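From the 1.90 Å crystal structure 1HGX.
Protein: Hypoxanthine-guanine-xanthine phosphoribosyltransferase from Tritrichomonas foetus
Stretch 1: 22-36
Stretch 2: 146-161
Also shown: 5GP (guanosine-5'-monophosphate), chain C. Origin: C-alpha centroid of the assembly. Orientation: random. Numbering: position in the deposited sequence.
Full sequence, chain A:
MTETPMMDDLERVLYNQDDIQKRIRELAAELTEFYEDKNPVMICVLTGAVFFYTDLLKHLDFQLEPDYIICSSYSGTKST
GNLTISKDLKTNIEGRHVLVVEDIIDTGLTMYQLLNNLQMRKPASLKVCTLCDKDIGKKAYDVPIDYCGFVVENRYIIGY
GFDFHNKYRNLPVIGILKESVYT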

# COMPACT_ATOMS: atom_id res chain seq x y z
N LYS A 22 -17.09 -6.25 -4.26
CA LYS A 22 -17.60 -7.20 -5.23
C LYS A 22 -16.79 -7.05 -6.53
O LYS A 22 -16.34 -8.04 -7.11
CB LYS A 22 -19.08 -6.90 -5.49
CG LYS A 22 -19.71 -7.70 -6.59
CD LYS A 22 -21.18 -7.37 -6.68
CE LYS A 22 -21.86 -8.12 -7.80
NZ LYS A 22 -21.40 -7.64 -9.13
N ARG A 23 -16.57 -5.81 -6.95
CA ARG A 23 -15.82 -5.55 -8.18
C ARG A 23 -14.38 -6.07 -8.08
O ARG A 23 -13.84 -6.63 -9.03
CB ARG A 23 -15.80 -4.05 -8.47
CG ARG A 23 -15.23 -3.71 -9.84
CD ARG A 23 -16.13 -4.25 -10.94
NE ARG A 23 -15.53 -4.08 -12.26
CZ ARG A 23 -15.30 -5.08 -13.10
NH1 ARG A 23 -15.62 -6.32 -12.78
NH2 ARG A 23 -14.71 -4.82 -14.26
N ILE A 24 -13.76 -5.84 -6.93
CA ILE A 24 -12.40 -6.30 -6.70
C ILE A 24 -12.31 -7.82 -6.81
O ILE A 24 -11.36 -8.34 -7.39
CB ILE A 24 -11.88 -5.80 -5.34
CG1 ILE A 24 -11.56 -4.31 -5.44
CG2 ILE A 24 -10.63 -6.59 -4.90
CD1 ILE A 24 -10.99 -3.73 -4.19
N ARG A 25 -13.30 -8.54 -6.28
CA ARG A 25 -13.28 -9.99 -6.37
C ARG A 25 -13.39 -10.40 -7.83
O ARG A 25 -12.73 -11.33 -8.26
CB ARG A 25 -14.42 -10.62 -5.57
CG ARG A 25 -14.25 -10.53 -4.06
CD ARG A 25 -15.26 -11.42 -3.32
NE ARG A 25 -16.64 -10.96 -3.48
CZ ARG A 25 -17.24 -10.11 -2.65
NH1 ARG A 25 -16.59 -9.63 -1.60
NH2 ARG A 25 -18.49 -9.74 -2.87
N GLU A 26 -14.22 -9.68 -8.58
CA GLU A 26 -14.41 -9.95 -10.01
C GLU A 26 -13.11 -9.71 -10.79
O GLU A 26 -12.73 -10.52 -11.65
CB GLU A 26 -15.52 -9.07 -10.60
CG GLU A 26 -16.90 -9.38 -10.04
CD GLU A 26 -17.96 -8.39 -10.47
OE1 GLU A 26 -17.63 -7.29 -10.96
OE2 GLU A 26 -19.15 -8.70 -10.30
N LEU A 27 -12.45 -8.59 -10.50
CA LEU A 27 -11.19 -8.25 -11.15
C LEU A 27 -10.11 -9.27 -10.81
O LEU A 27 -9.40 -9.74 -11.70
CB LEU A 27 -10.73 -6.85 -10.75
CG LEU A 27 -11.50 -5.70 -11.41
CD1 LEU A 27 -11.06 -4.36 -10.85
CD2 LEU A 27 -11.29 -5.76 -12.92
N ALA A 28 -10.00 -9.63 -9.54
CA ALA A 28 -9.00 -10.60 -9.09
C ALA A 28 -9.16 -11.92 -9.84
O ALA A 28 -8.17 -12.54 -10.23
CB ALA A 28 -9.12 -10.81 -7.58
N ALA A 29 -10.41 -12.33 -10.08
CA ALA A 29 -10.69 -13.56 -10.81
C ALA A 29 -10.19 -13.42 -12.23
O ALA A 29 -9.58 -14.33 -12.79
CB ALA A 29 -12.18 -13.84 -10.80
N GLU A 30 -10.46 -12.26 -12.82
CA GLU A 30 -10.05 -11.99 -14.18
C GLU A 30 -8.53 -11.96 -14.32
O GLU A 30 -7.96 -12.53 -15.26
CB GLU A 30 -10.65 -10.67 -14.65
CG GLU A 30 -11.24 -10.77 -16.03
CD GLU A 30 -11.47 -9.42 -16.67
OE1 GLU A 30 -11.95 -8.50 -15.97
OE2 GLU A 30 -11.17 -9.29 -17.87
N LEU A 31 -7.87 -11.31 -13.37
CA LEU A 31 -6.41 -11.21 -13.37
C LEU A 31 -5.75 -12.58 -13.23
O LEU A 31 -4.77 -12.87 -13.91
CB LEU A 31 -5.94 -10.29 -12.24
CG LEU A 31 -6.40 -8.84 -12.35
CD1 LEU A 31 -5.99 -8.05 -11.11
CD2 LEU A 31 -5.80 -8.22 -13.60
N THR A 32 -6.29 -13.42 -12.34
CA THR A 32 -5.76 -14.76 -12.10
C THR A 32 -5.70 -15.58 -13.39
O THR A 32 -4.73 -16.30 -13.66
CB THR A 32 -6.60 -15.49 -11.05
OG1 THR A 32 -6.58 -14.75 -9.82
CG2 THR A 32 -6.05 -16.89 -10.80
N GLU A 33 -6.74 -15.44 -14.20
CA GLU A 33 -6.87 -16.12 -15.47
C GLU A 33 -5.58 -15.93 -16.29
O GLU A 33 -4.96 -16.89 -16.73
CB GLU A 33 -8.05 -15.51 -16.23
CG GLU A 33 -8.77 -16.45 -17.16
CD GLU A 33 -9.84 -17.27 -16.46
OE1 GLU A 33 -10.31 -16.85 -15.38
OE2 GLU A 33 -10.23 -18.32 -17.02
N PHE A 34 -5.14 -14.69 -16.40
CA PHE A 34 -3.96 -14.36 -17.19
C PHE A 34 -2.61 -14.42 -16.48
O PHE A 34 -1.63 -14.91 -17.05
CB PHE A 34 -4.15 -12.97 -17.82
CG PHE A 34 -3.07 -12.57 -18.79
CD1 PHE A 34 -3.07 -13.06 -20.09
CD2 PHE A 34 -2.06 -11.69 -18.40
CE1 PHE A 34 -2.08 -12.69 -20.99
CE2 PHE A 34 -1.07 -11.32 -19.30
CZ PHE A 34 -1.07 -11.81 -20.59
N TYR A 35 -2.57 -13.98 -15.23
CA TYR A 35 -1.31 -13.90 -14.48
C TYR A 35 -0.87 -15.03 -13.56
O TYR A 35 0.26 -15.02 -13.07
CB TYR A 35 -1.30 -12.59 -13.68
CG TYR A 35 -1.28 -11.35 -14.53
CD1 TYR A 35 -0.12 -10.97 -15.21
CD2 TYR A 35 -2.41 -10.55 -14.67
CE1 TYR A 35 -0.09 -9.83 -16.01
CE2 TYR A 35 -2.40 -9.41 -15.47
CZ TYR A 35 -1.24 -9.06 -16.13
OH TYR A 35 -1.22 -7.94 -16.93
N GLU A 36 -1.73 -16.00 -13.35
CA GLU A 36 -1.44 -17.10 -12.44
C GLU A 36 -0.06 -17.76 -12.57
O GLU A 36 0.66 -17.93 -11.58
CB GLU A 36 -2.54 -18.14 -12.57
CG GLU A 36 -2.56 -19.19 -11.49
CD GLU A 36 -3.82 -20.02 -11.56
OE1 GLU A 36 -4.31 -20.29 -12.68
OE2 GLU A 36 -4.34 -20.39 -10.48
N ASP A 146 -6.94 -2.41 -20.00
CA ASP A 146 -7.30 -3.82 -20.03
C ASP A 146 -8.27 -4.25 -18.95
O ASP A 146 -9.10 -5.12 -19.18
CB ASP A 146 -6.05 -4.67 -19.99
CG ASP A 146 -5.05 -4.23 -21.01
OD1 ASP A 146 -5.19 -4.64 -22.18
OD2 ASP A 146 -4.16 -3.42 -20.66
N TYR A 147 -8.15 -3.67 -17.76
CA TYR A 147 -9.04 -4.01 -16.65
C TYR A 147 -9.45 -2.70 -16.04
O TYR A 147 -8.61 -1.84 -15.80
CB TYR A 147 -8.31 -4.85 -15.61
CG TYR A 147 -7.60 -6.04 -16.18
CD1 TYR A 147 -8.29 -7.22 -16.47
CD2 TYR A 147 -6.23 -5.98 -16.48
CE1 TYR A 147 -7.64 -8.31 -17.05
CE2 TYR A 147 -5.57 -7.05 -17.06
CZ TYR A 147 -6.28 -8.22 -17.34
OH TYR A 147 -5.63 -9.27 -17.94
N CYS A 148 -10.75 -2.53 -15.79
CA CYS A 148 -11.26 -1.30 -15.22
C CYS A 148 -12.37 -1.61 -14.23
O CYS A 148 -13.27 -2.38 -14.54
CB CYS A 148 -11.78 -0.36 -16.32
SG CYS A 148 -12.54 1.19 -15.75
N GLY A 149 -12.27 -1.05 -13.03
CA GLY A 149 -13.28 -1.27 -12.02
C GLY A 149 -14.61 -0.61 -12.34
O GLY A 149 -15.62 -1.29 -12.51
N PHE A 150 -14.62 0.72 -12.46
CA PHE A 150 -15.84 1.48 -12.72
C PHE A 150 -15.61 2.68 -13.64
O PHE A 150 -14.53 3.29 -13.65
CB PHE A 150 -16.38 2.08 -11.41
CG PHE A 150 -16.47 1.12 -10.26
CD1 PHE A 150 -17.57 0.29 -10.10
CD2 PHE A 150 -15.46 1.08 -9.30
CE1 PHE A 150 -17.67 -0.57 -9.00
CE2 PHE A 150 -15.56 0.23 -8.20
CZ PHE A 150 -16.67 -0.59 -8.06
N VAL A 151 -16.65 3.06 -14.37
CA VAL A 151 -16.58 4.24 -15.21
C VAL A 151 -17.27 5.28 -14.36
O VAL A 151 -18.40 5.09 -13.90
CB VAL A 151 -17.28 4.04 -16.54
CG1 VAL A 151 -17.43 5.39 -17.27
CG2 VAL A 151 -16.46 3.08 -17.40
N VAL A 152 -16.57 6.37 -14.11
CA VAL A 152 -17.04 7.43 -13.24
C VAL A 152 -17.40 8.70 -14.03
O VAL A 152 -16.89 8.93 -15.12
CB VAL A 152 -15.94 7.67 -12.17
CG1 VAL A 152 -15.21 8.98 -12.39
CG2 VAL A 152 -16.50 7.52 -10.79
N GLU A 153 -18.31 9.52 -13.50
CA GLU A 153 -18.69 10.73 -14.20
C GLU A 153 -17.64 11.81 -14.03
O GLU A 153 -16.81 11.75 -13.13
CB GLU A 153 -20.05 11.24 -13.74
CG GLU A 153 -20.14 11.44 -12.24
CD GLU A 153 -21.55 11.69 -11.80
OE1 GLU A 153 -22.37 10.74 -11.86
OE2 GLU A 153 -21.84 12.82 -11.41
N ASN A 154 -17.71 12.82 -14.90
CA ASN A 154 -16.77 13.92 -14.90
C ASN A 154 -16.90 14.89 -13.72
O ASN A 154 -17.29 16.05 -13.90
CB ASN A 154 -16.87 14.68 -16.22
CG ASN A 154 -15.69 15.61 -16.47
OD1 ASN A 154 -14.74 15.64 -15.70
ND2 ASN A 154 -15.76 16.36 -17.55
N ARG A 155 -16.56 14.40 -12.52
CA ARG A 155 -16.61 15.22 -11.31
C ARG A 155 -15.36 14.87 -10.50
O ARG A 155 -14.64 13.93 -10.85
CB ARG A 155 -17.86 14.89 -10.47
CG ARG A 155 -19.21 15.13 -11.15
CD ARG A 155 -19.51 16.60 -11.38
NE ARG A 155 -19.45 17.36 -10.13
CZ ARG A 155 -20.43 17.44 -9.23
NH1 ARG A 155 -21.58 16.80 -9.43
NH2 ARG A 155 -20.24 18.12 -8.11
N TYR A 156 -15.08 15.63 -9.44
CA TYR A 156 -13.90 15.34 -8.63
C TYR A 156 -14.25 14.21 -7.69
O TYR A 156 -15.08 14.37 -6.80
CB TYR A 156 -13.44 16.56 -7.82
CG TYR A 156 -12.05 16.35 -7.25
CD1 TYR A 156 -10.92 16.53 -8.05
CD2 TYR A 156 -11.87 15.91 -5.94
CE1 TYR A 156 -9.66 16.27 -7.56
CE2 TYR A 156 -10.60 15.65 -5.44
CZ TYR A 156 -9.50 15.83 -6.26
OH TYR A 156 -8.24 15.58 -5.79
N ILE A 157 -13.62 13.07 -7.92
CA ILE A 157 -13.84 11.87 -7.14
C ILE A 157 -13.05 11.87 -5.84
O ILE A 157 -11.85 12.22 -5.81
CB ILE A 157 -13.54 10.60 -8.01
CG1 ILE A 157 -14.40 10.64 -9.28
CG2 ILE A 157 -13.79 9.32 -7.22
CD1 ILE A 157 -15.90 10.87 -9.03
N ILE A 158 -13.70 11.41 -4.79
CA ILE A 158 -13.12 11.38 -3.46
C ILE A 158 -13.43 10.03 -2.77
O ILE A 158 -14.40 9.36 -3.13
CB ILE A 158 -13.67 12.62 -2.67
CG1 ILE A 158 -12.55 13.28 -1.90
CG2 ILE A 158 -14.88 12.28 -1.81
CD1 ILE A 158 -11.48 13.82 -2.79
N GLY A 159 -12.55 9.60 -1.86
CA GLY A 159 -12.77 8.36 -1.12
C GLY A 159 -12.01 7.13 -1.58
O GLY A 159 -11.52 7.06 -2.72
N TYR A 160 -11.87 6.16 -0.68
CA TYR A 160 -11.18 4.91 -0.96
C TYR A 160 -9.83 5.13 -1.65
O TYR A 160 -9.57 4.60 -2.73
CB TYR A 160 -12.09 4.01 -1.82
CG TYR A 160 -11.57 2.60 -1.98
CD1 TYR A 160 -11.42 1.76 -0.87
CD2 TYR A 160 -11.23 2.10 -3.24
CE1 TYR A 160 -10.92 0.46 -1.03
CE2 TYR A 160 -10.74 0.81 -3.40
CZ TYR A 160 -10.59 0.00 -2.29
OH TYR A 160 -10.13 -1.27 -2.47
N GLY A 161 -8.98 5.93 -1.02
CA GLY A 161 -7.69 6.23 -1.60
C GLY A 161 -7.64 7.59 -2.29
O GLY A 161 -6.57 8.20 -2.34
P 5GP C . -4.69 12.33 -16.30
O1P 5GP C . -5.33 11.08 -16.76
O2P 5GP C . -3.26 12.37 -16.59
O3P 5GP C . -5.45 13.51 -16.75
O5' 5GP C . -4.94 12.39 -14.76
C5' 5GP C . -4.92 11.28 -13.88
C4' 5GP C . -4.24 11.70 -12.64
O4' 5GP C . -4.96 12.71 -11.91
C3' 5GP C . -4.04 10.56 -11.70
O3' 5GP C . -2.90 10.90 -10.92
C2' 5GP C . -5.26 10.69 -10.87
O2' 5GP C . -5.05 10.08 -9.60
C1' 5GP C . -5.51 12.19 -10.70
N9 5GP C . -7.00 12.47 -10.70
C8 5GP C . -7.82 12.55 -11.81
N7 5GP C . -9.09 12.74 -11.53
C5 5GP C . -9.15 12.78 -10.14
C6 5GP C . -10.29 12.84 -9.28
O6 5GP C . -11.46 13.04 -9.61
N1 5GP C . -9.97 12.65 -7.94
C2 5GP C . -8.68 12.43 -7.47
N2 5GP C . -8.53 12.39 -6.14
N3 5GP C . -7.59 12.41 -8.27
C4 5GP C . -7.89 12.56 -9.60
O HOH W 1 -11.26 -6.56 -18.45

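Stretch 1 is a helix; stretch 2 passes it as a short strand at 147-148, turns a corner at Gly 149 and continues as a second strand, 150-152. Together they bury 493 Å². Asp 146 makes no direct contact, but its carbonyl joins the helix through a water. The water oxygen donates hydrogen bonds to Asp 146 O (2.7 Å) and to Glu 30 OE2 (2.8 Å), so that the helix carboxylate and a backbone carbonyl just before the strand, both acceptors, are joined by a molecule that can donate to each.

Tyr 147 contributes the largest covered area, 132 Å². Its CA-to-CB bond points toward the helix, and chi1 is in the m well. Leu 31 CD2 sits over one face, 3.5 Å from the centroid of the Tyr 147 ring and almost on the ring normal, a CH-pi contact that suits a branched aliphatic side chain against a flat aromatic surface. Leu 27, one helical turn earlier, packs at the base of the tyrosine, with Leu 27 CD2 4.1 Å from Tyr 147 CB. Both leucines are buried, as suits apolar side chains. Glu 30 OE2 lies at the ring edge, 3.8 Å from Tyr 147 CE1, where the ring's hydrogens carry slight positive charge. At the far end, Tyr 147 OH is 4.0 Å from Phe 34 CB and 4.1 Å from Tyr 35 CE2.

At Cys 148 the CA-to-CB bond points away, and the backbone makes the polar contact. Arg 23 NH2 donates to Cys 148 O at 2.8 Å, while Arg 23 NE donates to Gly 149 O, also at 2.8 Å. Both carbonyls lie near the guanidinium plane, at its edge, where the N-H bonds point; arginine suits this corner because one group can serve two successive carbonyls. Within the helix, Arg 23 NH1 forms a salt bridge with Glu 26 OE1 at 2.9 Å, giving the charge a partner.

Gly 149 packs directly by its backbone: Gly 149 CA lies 4.0 Å from Leu 27 CD1.

The CA-to-CB bond of Phe 150 points sideways, but its ring end comes nearer the helix. Arg 23 CG lies over its face, 4.2 Å from the Phe 150 ring centroid, so the arginine's aliphatic stem packs on an aromatic ring while its head binds carbonyls.

The chain then leaves the helix, and Ile 157 N and O hydrogen-bond the guanine of 5GP. Tyr 160 returns to meet Ile 24, a buried apolar residue suited to packing beside an aromatic ring: Ile 24 CD1 lies 4.2 Å from Tyr 160 CZ and 3.1 Å from Tyr 160 OH, whose hydrogen bond is made elsewhere in the structure.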